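Local coordinates for mitochondrial RNA-binding protein 1 (Trypanosoma brucei, PDB 2GIA) that probably binds guide RNA together with its partner MRP2 and acts as an RNA matchmaker in mitochondrial RNA editing, at residues Ser9-Asp21 and Met27-Ile39. Numbering follows the deposited sequence.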
# COMPACT_ATOMS: atom_id res chain seq x y z
N SER B 9 0.38 19.26 -11.32
CA SER B 9 -0.07 19.63 -9.95
C SER B 9 0.27 18.50 -8.97
O SER B 9 0.07 17.32 -9.24
CB SER B 9 -1.58 19.88 -9.93
OG SER B 9 -2.28 18.73 -10.37
N LEU B 10 0.80 18.89 -7.82
CA LEU B 10 1.20 17.93 -6.80
C LEU B 10 0.04 17.24 -6.11
O LEU B 10 -1.06 17.80 -6.01
CB LEU B 10 2.03 18.63 -5.72
CG LEU B 10 3.24 19.39 -6.25
CD1 LEU B 10 3.93 20.15 -5.11
CD2 LEU B 10 4.19 18.41 -6.93
N PRO B 11 0.26 16.01 -5.66
CA PRO B 11 -0.80 15.31 -4.94
C PRO B 11 -0.99 16.16 -3.67
O PRO B 11 0.03 16.61 -3.10
CB PRO B 11 -0.17 13.97 -4.58
CG PRO B 11 0.83 13.72 -5.69
CD PRO B 11 1.42 15.13 -5.91
N LYS B 12 -2.22 16.37 -3.24
CA LYS B 12 -2.47 17.17 -2.04
C LYS B 12 -3.87 17.00 -1.53
O LYS B 12 -4.71 16.44 -2.23
CB LYS B 12 -2.35 18.67 -2.39
CG LYS B 12 -3.44 19.11 -3.44
CD LYS B 12 -3.52 20.67 -3.60
CE LYS B 12 -4.65 21.08 -4.59
NZ LYS B 12 -4.83 22.58 -4.68
N PHE B 13 -4.12 17.45 -0.29
CA PHE B 13 -5.48 17.54 0.22
C PHE B 13 -5.58 18.90 0.93
O PHE B 13 -4.56 19.47 1.35
CB PHE B 13 -5.88 16.38 1.15
CG PHE B 13 -5.26 16.41 2.52
CD1 PHE B 13 -4.06 15.69 2.77
CD2 PHE B 13 -5.87 17.08 3.57
CE1 PHE B 13 -3.50 15.65 4.08
CE2 PHE B 13 -5.33 17.06 4.88
CZ PHE B 13 -4.13 16.34 5.14
N GLU B 14 -6.80 19.41 1.07
CA GLU B 14 -7.00 20.68 1.72
C GLU B 14 -8.16 20.61 2.70
O GLU B 14 -9.10 19.84 2.49
CB GLU B 14 -7.31 21.76 0.67
CG GLU B 14 -6.17 21.95 -0.33
CD GLU B 14 -6.55 22.97 -1.44
OE1 GLU B 14 -5.65 23.39 -2.17
OE2 GLU B 14 -7.73 23.34 -1.54
N ILE B 15 -8.06 21.38 3.77
CA ILE B 15 -9.12 21.49 4.76
C ILE B 15 -9.57 22.96 4.70
O ILE B 15 -8.80 23.86 5.04
CB ILE B 15 -8.59 21.21 6.15
CG1 ILE B 15 -8.06 19.75 6.18
CG2 ILE B 15 -9.69 21.38 7.20
CD1 ILE B 15 -7.43 19.36 7.52
N HIS B 16 -10.79 23.19 4.25
CA HIS B 16 -11.35 24.53 4.15
C HIS B 16 -12.20 24.70 5.40
O HIS B 16 -13.27 24.12 5.53
CB HIS B 16 -12.19 24.68 2.88
CG HIS B 16 -11.38 24.61 1.61
ND1 HIS B 16 -11.26 25.67 0.75
CD2 HIS B 16 -10.63 23.61 1.08
CE1 HIS B 16 -10.48 25.34 -0.26
NE2 HIS B 16 -10.08 24.09 -0.09
N ASP B 17 -11.70 25.48 6.32
CA ASP B 17 -12.40 25.73 7.57
C ASP B 17 -12.88 27.19 7.59
O ASP B 17 -12.29 28.05 8.23
CB ASP B 17 -11.44 25.44 8.72
CG ASP B 17 -12.10 25.54 10.07
OD1 ASP B 17 -11.36 25.62 11.09
OD2 ASP B 17 -13.35 25.54 10.12
N VAL B 18 -13.96 27.45 6.90
CA VAL B 18 -14.51 28.81 6.83
C VAL B 18 -15.39 29.06 8.07
O VAL B 18 -16.27 28.24 8.35
CB VAL B 18 -15.37 28.97 5.57
CG1 VAL B 18 -16.01 30.35 5.54
CG2 VAL B 18 -14.53 28.73 4.33
N ARG B 19 -15.17 30.19 8.76
CA ARG B 19 -15.90 30.57 9.99
C ARG B 19 -16.67 31.87 9.86
O ARG B 19 -16.37 32.70 9.00
CB ARG B 19 -14.93 30.76 11.16
CG ARG B 19 -13.97 29.61 11.43
CD ARG B 19 -14.76 28.37 11.84
NE ARG B 19 -13.88 27.35 12.36
CZ ARG B 19 -13.29 27.42 13.54
NH1 ARG B 19 -13.50 28.45 14.35
NH2 ARG B 19 -12.45 26.46 13.90
N ASP B 20 -17.66 32.04 10.74
CA ASP B 20 -18.45 33.27 10.76
C ASP B 20 -17.49 34.37 11.22
O ASP B 20 -17.59 35.51 10.78
CB ASP B 20 -19.64 33.15 11.72
CG ASP B 20 -20.62 32.08 11.27
OD1 ASP B 20 -20.95 32.04 10.06
OD2 ASP B 20 -21.07 31.28 12.13
N ASP B 21 -16.56 34.02 12.09
CA ASP B 21 -15.56 34.99 12.51
C ASP B 21 -14.28 34.72 11.71
O ASP B 21 -13.48 33.86 12.09
CB ASP B 21 -15.23 34.86 14.00
CG ASP B 21 -14.50 36.09 14.53
OD1 ASP B 21 -13.55 36.56 13.87
OD2 ASP B 21 -14.89 36.59 15.62
N MET B 27 -7.46 27.89 5.58
CA MET B 27 -7.49 26.87 4.54
C MET B 27 -6.12 26.20 4.75
O MET B 27 -5.09 26.85 4.67
CB MET B 27 -7.60 27.46 3.12
CG MET B 27 -7.79 26.34 2.03
SD MET B 27 -6.20 25.48 1.65
CE MET B 27 -5.46 26.69 0.51
N THR B 28 -6.09 24.89 5.04
CA THR B 28 -4.79 24.25 5.29
C THR B 28 -4.53 23.28 4.14
O THR B 28 -5.42 22.54 3.75
CB THR B 28 -4.82 23.40 6.63
OG1 THR B 28 -5.08 24.27 7.72
CG2 THR B 28 -3.49 22.67 6.85
N ARG B 29 -3.32 23.29 3.61
CA ARG B 29 -3.00 22.41 2.46
C ARG B 29 -1.79 21.54 2.79
O ARG B 29 -0.81 22.05 3.33
CB ARG B 29 -2.63 23.28 1.22
CG ARG B 29 -2.26 22.43 -0.04
CD ARG B 29 -1.84 23.31 -1.25
NE ARG B 29 -3.02 24.01 -1.73
CZ ARG B 29 -3.03 25.28 -2.12
NH1 ARG B 29 -4.16 25.82 -2.53
NH2 ARG B 29 -1.92 25.99 -2.12
N VAL B 30 -1.88 20.24 2.48
CA VAL B 30 -0.77 19.31 2.67
C VAL B 30 -0.52 18.75 1.28
O VAL B 30 -1.42 18.18 0.66
CB VAL B 30 -1.15 18.15 3.67
CG1 VAL B 30 0.06 17.19 3.83
CG2 VAL B 30 -1.52 18.76 5.04
N ALA B 31 0.70 18.97 0.76
CA ALA B 31 1.07 18.49 -0.57
C ALA B 31 2.42 17.81 -0.48
O ALA B 31 3.16 17.93 0.52
CB ALA B 31 1.19 19.69 -1.57
N VAL B 32 2.77 17.10 -1.55
CA VAL B 32 4.10 16.45 -1.54
C VAL B 32 4.70 16.54 -2.95
O VAL B 32 4.01 16.33 -3.96
CB VAL B 32 4.03 14.97 -1.09
CG1 VAL B 32 3.30 14.10 -2.14
CG2 VAL B 32 5.45 14.44 -0.92
N ASP B 33 5.96 16.92 -2.99
CA ASP B 33 6.71 17.03 -4.24
C ASP B 33 7.85 15.97 -4.16
O ASP B 33 8.94 16.26 -3.67
CB ASP B 33 7.29 18.45 -4.33
CG ASP B 33 8.03 18.69 -5.66
OD1 ASP B 33 8.08 17.77 -6.51
OD2 ASP B 33 8.55 19.80 -5.84
N GLY B 34 7.57 14.75 -4.63
CA GLY B 34 8.55 13.67 -4.57
C GLY B 34 8.80 13.24 -3.13
O GLY B 34 7.97 12.62 -2.50
N LYS B 35 9.95 13.61 -2.59
CA LYS B 35 10.30 13.25 -1.23
C LYS B 35 9.92 14.32 -0.23
O LYS B 35 9.94 14.07 0.98
CB LYS B 35 11.83 13.06 -1.14
CG LYS B 35 12.40 11.96 -2.04
CD LYS B 35 13.94 11.97 -1.94
CE LYS B 35 14.62 10.73 -2.60
NZ LYS B 35 16.13 10.79 -2.35
N LEU B 36 9.57 15.51 -0.72
CA LEU B 36 9.34 16.66 0.16
C LEU B 36 7.92 17.14 0.41
O LEU B 36 7.22 17.59 -0.50
CB LEU B 36 10.19 17.81 -0.36
CG LEU B 36 11.67 17.46 -0.72
CD1 LEU B 36 12.39 18.79 -1.14
CD2 LEU B 36 12.40 16.81 0.50
N LEU B 37 7.50 16.99 1.67
CA LEU B 37 6.17 17.40 2.12
C LEU B 37 6.12 18.95 2.18
O LEU B 37 7.07 19.58 2.64
CB LEU B 37 5.99 16.83 3.50
CG LEU B 37 4.77 16.16 4.07
CD1 LEU B 37 3.92 15.41 3.01
CD2 LEU B 37 5.32 15.23 5.21
N LEU B 38 5.04 19.54 1.70
CA LEU B 38 4.87 21.00 1.74
C LEU B 38 3.57 21.25 2.49
O LEU B 38 2.49 20.93 2.01
CB LEU B 38 4.78 21.58 0.30
CG LEU B 38 5.94 21.06 -0.59
CD1 LEU B 38 5.73 21.38 -2.07
CD2 LEU B 38 7.24 21.68 -0.08
N ILE B 39 3.66 21.91 3.63
CA ILE B 39 2.47 22.15 4.43
C ILE B 39 2.24 23.66 4.42
O ILE B 39 3.15 24.41 4.75
CB ILE B 39 2.70 21.65 5.87
CG1 ILE B 39 2.95 20.12 5.81
CG2 ILE B 39 1.44 21.91 6.70
CD1 ILE B 39 3.25 19.47 7.19
O HOH W 1 -7.99 24.60 7.89
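E14 and R29 face each other as a non-hydrogen-bonded pair of the antiparallel strands 12-17 and 27-33 and close a salt bridge. The R29 guanidinium comes side-on, giving both NE (2.7 Å) and NH1 (2.9 Å) to E14 OE1, which lies in its plane; the carboxylate is turned 39° from that plane. R29 runs out with CG anti to its backbone N and bends at chi3 (-69°), which brings NE back to the acid. K12 NZ, 2.8 Å from E14 OE1, descends on it from above the carboxylate plane, so three donors grip one oxygen and two cations share one acid. E14 OE2, the other oxygen, accepts from H16 NE2 at 2.9 Å, which helps orient the imidazole, over whose face M27 CG sits in a CH-pi contact 3.7 Å from the centroid.

Backbone bonds pair F13 with V30 and I15 with T28 in both directions, and V32 N reaches P11 O. A water joins I15 O to T28 OG1, which also bonds Q41.

The face of F13, I15 and V30 is mostly apolar, and there F13 CE1 meets V30 CB at 3.5 Å. F127 and helix 130-145 pack against both residues, and F138 meets the F13 ring edge-to-face. Just ahead of strand 12-17, L10 CD1 touches L38 CD1 at 3.7 Å.

The type II' turn D33-L36 leads on into strand 36-43. With one face rich in charge and the other mainly apolar, this is the first hairpin of the antiparallel four-stranded meander, packed against helix 130-145.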